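Local coordinates for protein Pro-Pro endopeptidase (Paenibacillus alvei, PDB 6FPC) that cleaves peptide bonds between two proline residues as a secreted zinc-dependent endopeptidase, cutting a cell-surface protein and so possibly regulating bacterial adhesion, at residues E22-M26 and V92-S97; K44-I48 and E87-A91. All blocks are in the same frame, centred on the assembly; numbering follows the deposited sequence.

Interaction 1: residues E22-M26 and V92-S97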
ATOM      1  N   GLU A  22      -7.597 -17.077  -0.259  1.00 33.89           N
ATOM      2  CA  GLU A  22      -6.671 -15.987   0.069  1.00 32.26           C
ATOM      3  C   GLU A  22      -6.965 -14.732  -0.748  1.00 33.39           C
ATOM      4  O   GLU A  22      -6.919 -13.631  -0.200  1.00 32.08           O
ATOM      5  CB  GLU A  22      -5.212 -16.409  -0.084  1.00 33.23           C
ATOM      6  CG  GLU A  22      -4.228 -15.451   0.585  1.00 39.36           C
ATOM      7  CD  GLU A  22      -4.511 -15.060   2.030  1.00 59.72           C
ATOM      8  OE1 GLU A  22      -4.996 -15.915   2.804  1.00 65.04           O
ATOM      9  OE2 GLU A  22      -4.245 -13.889   2.387  1.00 49.64           O
ATOM     10  N   ALA A  23      -7.307 -14.903  -2.036  1.00 31.60           N
ATOM     11  CA  ALA A  23      -7.655 -13.783  -2.932  1.00 31.20           C
ATOM     12  C   ALA A  23      -8.944 -13.121  -2.444  1.00 36.81           C
ATOM     13  O   ALA A  23      -8.995 -11.901  -2.386  1.00 36.95           O
ATOM     14  CB  ALA A  23      -7.798 -14.258  -4.363  1.00 32.13           C
ATOM     15  N   ALA A  24      -9.921 -13.910  -1.980  1.00 35.51           N
ATOM     16  CA  ALA A  24     -11.172 -13.392  -1.410  1.00 36.24           C
ATOM     17  C   ALA A  24     -10.904 -12.609  -0.114  1.00 38.35           C
ATOM     18  O   ALA A  24     -11.458 -11.527   0.061  1.00 37.82           O
ATOM     19  CB  ALA A  24     -12.152 -14.529  -1.145  1.00 38.09           C
ATOM     20  N   ALA A  25     -10.008 -13.119   0.755  1.00 34.77           N
ATOM     21  CA  ALA A  25      -9.641 -12.467   2.017  1.00 34.35           C
ATOM     22  C   ALA A  25      -8.971 -11.097   1.761  1.00 36.28           C
ATOM     23  O   ALA A  25      -9.278 -10.123   2.452  1.00 36.45           O
ATOM     24  CB  ALA A  25      -8.708 -13.368   2.821  1.00 35.61           C
ATOM     25  N   MET A  26      -8.109 -11.022   0.739  1.00 30.46           N
ATOM     26  CA  MET A  26      -7.433  -9.771   0.359  1.00 28.76           C
ATOM     27  C   MET A  26      -8.466  -8.785  -0.172  1.00 33.79           C
ATOM     28  O   MET A  26      -8.435  -7.602   0.193  1.00 32.22           O
ATOM     29  CB  MET A  26      -6.355 -10.019  -0.716  1.00 29.64           C
ATOM     30  CG  MET A  26      -5.226 -10.916  -0.252  1.00 32.02           C
ATOM     31  SD  MET A  26      -4.168 -11.415  -1.624  1.00 35.14           S
ATOM     32  CE  MET A  26      -3.138  -9.958  -1.740  1.00 30.43           C
ATOM     33  N   VAL A  92      -0.162  -6.940  -6.188  1.00 23.19           N
ATOM     34  CA  VAL A  92       0.101  -7.534  -4.858  1.00 23.42           C
ATOM     35  C   VAL A  92       0.030  -9.066  -4.963  1.00 27.50           C
ATOM     36  O   VAL A  92      -0.956  -9.612  -5.445  1.00 26.90           O
ATOM     37  CB  VAL A  92      -0.897  -6.981  -3.783  1.00 29.33           C
ATOM     38  CG1 VAL A  92      -0.656  -7.616  -2.404  1.00 29.88           C
ATOM     39  CG2 VAL A  92      -0.824  -5.459  -3.667  1.00 29.09           C
ATOM     40  N   ARG A  93       1.054  -9.757  -4.482  1.00 24.83           N
ATOM     41  CA  ARG A  93       1.094 -11.206  -4.549  1.00 25.07           C
ATOM     42  C   ARG A  93       0.158 -11.843  -3.504  1.00 26.88           C
ATOM     43  O   ARG A  93       0.221 -11.509  -2.316  1.00 26.47           O
ATOM     44  CB  ARG A  93       2.545 -11.696  -4.381  1.00 26.04           C
ATOM     45  CG  ARG A  93       2.696 -13.117  -4.820  1.00 30.54           C
ATOM     46  CD  ARG A  93       4.109 -13.623  -4.785  1.00 30.66           C
ATOM     47  NE  ARG A  93       4.101 -15.023  -5.215  1.00 31.70           N
ATOM     48  CZ  ARG A  93       5.176 -15.703  -5.599  1.00 46.84           C
ATOM     49  NH1 ARG A  93       6.368 -15.123  -5.608  1.00 32.04           N
ATOM     50  NH2 ARG A  93       5.064 -16.967  -5.983  1.00 45.02           N
ATOM     51  N   ILE A  94      -0.684 -12.777  -3.961  1.00 25.84           N
ATOM     52  CA  ILE A  94      -1.659 -13.516  -3.144  1.00 26.13           C
ATOM     53  C   ILE A  94      -0.925 -14.330  -2.093  1.00 29.12           C
ATOM     54  O   ILE A  94      -0.082 -15.147  -2.462  1.00 29.36           O
ATOM     55  CB  ILE A  94      -2.565 -14.428  -4.031  1.00 28.99           C
ATOM     56  CG1 ILE A  94      -3.451 -13.583  -4.970  1.00 29.45           C
ATOM     57  CG2 ILE A  94      -3.416 -15.364  -3.159  1.00 28.90           C
ATOM     58  CD1 ILE A  94      -4.011 -14.322  -6.156  1.00 29.00           C
ATOM     59  N   GLY A  95      -1.281 -14.133  -0.817  1.00 26.86           N
ATOM     60  CA  GLY A  95      -0.667 -14.829   0.320  1.00 27.61           C
ATOM     61  C   GLY A  95       0.419 -14.046   1.033  1.00 31.16           C
ATOM     62  O   GLY A  95       0.936 -14.486   2.072  1.00 31.09           O
ATOM     63  N   TYR A  96       0.763 -12.871   0.501  1.00 26.70           N
ATOM     64  CA  TYR A  96       1.859 -12.056   1.043  1.00 25.76           C
ATOM     65  C   TYR A  96       1.407 -10.810   1.793  1.00 27.41           C
ATOM     66  O   TYR A  96       2.217  -9.902   1.995  1.00 24.69           O
ATOM     67  CB  TYR A  96       2.833 -11.697  -0.088  1.00 25.88           C
ATOM     68  CG  TYR A  96       3.640 -12.864  -0.612  1.00 27.34           C
ATOM     69  CD1 TYR A  96       3.019 -13.942  -1.245  1.00 29.28           C
ATOM     70  CD2 TYR A  96       5.023 -12.870  -0.527  1.00 27.90           C
ATOM     71  CE1 TYR A  96       3.754 -15.032  -1.703  1.00 30.37           C
ATOM     72  CE2 TYR A  96       5.771 -13.939  -1.015  1.00 29.29           C
ATOM     73  CZ  TYR A  96       5.134 -15.012  -1.614  1.00 37.43           C
ATOM     74  OH  TYR A  96       5.874 -16.060  -2.115  1.00 38.29           O
ATOM     75  N   SER A  97       0.124 -10.761   2.206  1.00 25.97           N
ATOM     76  CA  SER A  97      -0.446  -9.584   2.885  1.00 25.34           C
ATOM     77  C   SER A  97       0.236  -9.216   4.207  1.00 28.11           C
ATOM     78  O   SER A  97       0.485  -8.037   4.449  1.00 25.92           O
ATOM     79  CB  SER A  97      -1.938  -9.781   3.147  1.00 29.55           C
ATOM     80  OG  SER A  97      -2.644  -9.968   1.936  1.00 32.75           O
TER
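M26 reaches from helix 20-30 across the backbone where strand 89-93 runs out into a turn: its CE lies 3.5 Å from V92 CG1 and 3.7 Å from the carbonyl O of R93, and its SD is 3.6 Å from I94 CA. With 88 Å² covered, it is the residue most enclosed by the other segment, and its extended chi2 (t) carries the sulfur out to the chain. One helical turn earlier, E22 and A23 meet I94, with E22 CB 3.7 Å from I94 CG2 and A23 CB 4.2 Å from I94 CD1. The chain turns back here through a type II beta turn from R93 to Y96, closed by Y96 N to R93 O at 3.2 Å. G95 occupies the turn position with positive phi (98°), where a side chain would collide with the preceding carbonyl; E22 CG lies 3.5 Å from G95 N. Beyond the turn, S97 OG packs 3.5 Å from M26 CG while hydrogen-bonding to E109. Van der Waals packing thus joins the segments. The helix lies against the end of strand 89-93, M26 and I94 both touch L50 of the adjacent strand 47-51, and M26 and V92 also meet E109 on helix 108-121, which carries the zinc ligands H111 and H115.

Interaction 2: residues K44-I48 and E87-A91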
ATOM      1  N   LYS A  44      -9.282   6.678 -12.807  1.00 33.31           N
ATOM      2  CA  LYS A  44      -7.922   7.022 -13.258  1.00 33.55           C
ATOM      3  C   LYS A  44      -7.226   5.858 -14.005  1.00 37.41           C
ATOM      4  O   LYS A  44      -6.025   5.923 -14.286  1.00 36.44           O
ATOM      5  CB  LYS A  44      -7.043   7.488 -12.065  1.00 35.23           C
ATOM      6  CG  LYS A  44      -7.682   8.557 -11.173  1.00 43.24           C
ATOM      7  CD  LYS A  44      -7.589   9.973 -11.727  1.00 49.50           C
ATOM      8  CE  LYS A  44      -8.803  10.821 -11.391  1.00 63.42           C
ATOM      9  NZ  LYS A  44      -8.981  11.026  -9.926  1.00 73.08           N
ATOM     10  N   GLY A  45      -7.978   4.806 -14.303  1.00 32.48           N
ATOM     11  CA  GLY A  45      -7.451   3.642 -14.999  1.00 32.08           C
ATOM     12  C   GLY A  45      -6.626   2.746 -14.100  1.00 34.59           C
ATOM     13  O   GLY A  45      -5.868   1.919 -14.600  1.00 35.98           O
ATOM     14  N   VAL A  46      -6.760   2.901 -12.773  1.00 30.76           N
ATOM     15  CA  VAL A  46      -6.035   2.071 -11.806  1.00 29.60           C
ATOM     16  C   VAL A  46      -6.712   0.718 -11.751  1.00 33.27           C
ATOM     17  O   VAL A  46      -7.936   0.645 -11.800  1.00 33.10           O
ATOM     18  CB  VAL A  46      -5.900   2.697 -10.375  1.00 31.73           C
ATOM     19  CG1 VAL A  46      -5.293   1.699  -9.368  1.00 31.16           C
ATOM     20  CG2 VAL A  46      -5.045   3.959 -10.407  1.00 30.82           C
ATOM     21  N   LYS A  47      -5.908  -0.338 -11.679  1.00 31.27           N
ATOM     22  CA  LYS A  47      -6.364  -1.704 -11.463  1.00 31.44           C
ATOM     23  C   LYS A  47      -5.562  -2.266 -10.300  1.00 32.05           C
ATOM     24  O   LYS A  47      -4.374  -1.976 -10.171  1.00 30.82           O
ATOM     25  CB  LYS A  47      -6.233  -2.595 -12.725  1.00 34.07           C
ATOM     26  CG  LYS A  47      -7.268  -2.302 -13.840  1.00 28.96           C
ATOM     27  CD  LYS A  47      -8.743  -2.471 -13.419  1.00 33.85           C
ATOM     28  CE  LYS A  47      -9.704  -2.523 -14.601  1.00 52.39           C
ATOM     29  NZ  LYS A  47      -9.568  -1.344 -15.510  1.00 57.44           N
ATOM     30  N   ILE A  48      -6.225  -2.988  -9.414  1.00 27.95           N
ATOM     31  CA  ILE A  48      -5.561  -3.662  -8.295  1.00 27.14           C
ATOM     32  C   ILE A  48      -5.479  -5.120  -8.715  1.00 30.77           C
ATOM     33  O   ILE A  48      -6.478  -5.843  -8.692  1.00 31.00           O
ATOM     34  CB  ILE A  48      -6.258  -3.483  -6.926  1.00 29.83           C
ATOM     35  CG1 ILE A  48      -6.377  -2.006  -6.525  1.00 30.36           C
ATOM     36  CG2 ILE A  48      -5.549  -4.336  -5.838  1.00 28.74           C
ATOM     37  CD1 ILE A  48      -7.422  -1.769  -5.427  1.00 32.15           C
ATOM     38  N   GLU A  87       2.178   1.767  -9.127  1.00 27.27           N
ATOM     39  CA  GLU A  87       2.526   2.768 -10.127  1.00 28.84           C
ATOM     40  C   GLU A  87       1.175   3.224 -10.696  1.00 35.61           C
ATOM     41  O   GLU A  87       0.466   3.945 -10.000  1.00 35.10           O
ATOM     42  CB  GLU A  87       3.537   2.183 -11.147  1.00 31.15           C
ATOM     43  CG  GLU A  87       4.039   3.143 -12.228  1.00 38.61           C
ATOM     44  CD  GLU A  87       4.700   4.456 -11.845  1.00 43.12           C
ATOM     45  OE1 GLU A  87       5.229   4.562 -10.718  1.00 32.41           O
ATOM     46  OE2 GLU A  87       4.679   5.390 -12.679  1.00 47.75           O
ATOM     47  N   ARG A  88       0.759   2.723 -11.856  1.00 33.48           N
ATOM     48  CA  ARG A  88      -0.580   3.030 -12.348  1.00 34.92           C
ATOM     49  C   ARG A  88      -1.444   1.794 -12.181  1.00 38.65           C
ATOM     50  O   ARG A  88      -2.663   1.830 -12.299  1.00 42.01           O
ATOM     51  CB  ARG A  88      -0.533   3.560 -13.766  1.00 36.37           C
ATOM     52  CG  ARG A  88      -0.044   4.992 -13.731  1.00 40.02           C
ATOM     53  CD  ARG A  88      -0.537   5.736 -14.905  1.00 45.47           C
ATOM     54  NE  ARG A  88      -1.961   6.069 -14.825  1.00 42.26           N
ATOM     55  CZ  ARG A  88      -2.426   7.295 -14.614  1.00 44.42           C
ATOM     56  NH1 ARG A  88      -1.588   8.306 -14.418  1.00 24.49           N
ATOM     57  NH2 ARG A  88      -3.729   7.523 -14.614  1.00 28.57           N
ATOM     58  N   VAL A  89      -0.778   0.702 -11.897  1.00 30.84           N
ATOM     59  CA  VAL A  89      -1.346  -0.581 -11.537  1.00 29.55           C
ATOM     60  C   VAL A  89      -0.868  -0.813 -10.098  1.00 30.18           C
ATOM     61  O   VAL A  89       0.233  -0.355  -9.727  1.00 27.55           O
ATOM     62  CB  VAL A  89      -0.887  -1.699 -12.511  1.00 33.71           C
ATOM     63  CG1 VAL A  89       0.618  -1.976 -12.418  1.00 33.12           C
ATOM     64  CG2 VAL A  89      -1.693  -2.973 -12.307  1.00 34.83           C
ATOM     65  N   VAL A  90      -1.702  -1.480  -9.283  1.00 25.62           N
ATOM     66  CA  VAL A  90      -1.305  -1.857  -7.925  1.00 24.93           C
ATOM     67  C   VAL A  90      -1.194  -3.379  -8.030  1.00 28.78           C
ATOM     68  O   VAL A  90      -2.167  -4.020  -8.380  1.00 28.37           O
ATOM     69  CB  VAL A  90      -2.320  -1.389  -6.851  1.00 27.67           C
ATOM     70  CG1 VAL A  90      -1.917  -1.889  -5.459  1.00 27.63           C
ATOM     71  CG2 VAL A  90      -2.448   0.132  -6.858  1.00 26.66           C
ATOM     72  N   ALA A  91      -0.003  -3.934  -7.887  1.00 25.13           N
ATOM     73  CA  ALA A  91       0.149  -5.384  -8.035  1.00 24.23           C
ATOM     74  C   ALA A  91       0.575  -5.936  -6.700  1.00 25.29           C
ATOM     75  O   ALA A  91       1.507  -5.398  -6.100  1.00 22.50           O
ATOM     76  CB  ALA A  91       1.181  -5.693  -9.098  1.00 25.27           C
TER
HETATM   77  O   HOH W   1      -3.720   0.111 -14.115  1.00 41.13           O
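Between 44-48 and 87-91 the backbones run parallel, with I48 and V90 paired at a CA-CA distance of 4.6 Å. V90 N donates to K47 O at 2.9 Å and 173°, a nearly linear bond, and V46 CA approaches R88 O at 3.4 Å in a CA-H...O contact (167° at H). Ahead of the paired residues, where both segments are still loop, a water donates to G45 O (2.8 Å) and R88 O (2.7 Å), bridging the gap. G45, with phi 77°, is the C-prime residue of a Schellman motif ending helix 35-43, so the chain passes from helix into strand 47-51, a neighbour of strand 89-93 in the mixed sheet. I48 and V90 project from the same face of that sheet, I48 CG1 4.1 Å from V90 CB, and both touch T113 on helix 108-121, the HExxH zinc-binding helix. V46 CG1 also packs 4.1 Å from V90 CG2. At the entry, R88 NH2 donates to K44 O (2.8 Å, 147°); E87, R88 and V89 all belong to the region (86-89) crucial for substrate specificity.

How the interactions relate
After helix 7-10 and the short strand 11-12, the chain forms helix 20-30, which supplies residues 22-26 of interaction 1, then helix 35-43 and strand 47-51, whose beginning enters interaction 2. A 38-residue excursion without helix, including strand 84-86, returns at 87-91 and closes the inner loop. Residues 92-93 finish strand 89-93 and the chain turns through 94-97, where interaction 1 closes the outer loop of 65 intervening residues. Interaction 2 therefore nests within interaction 1, and the loops do not cross. The contacts lie 16 Å apart between centres, toward the two ends of strand 89-93: interaction 2 pairs its start with strand 47-51, and interaction 1 sets its exit against helix 20-30.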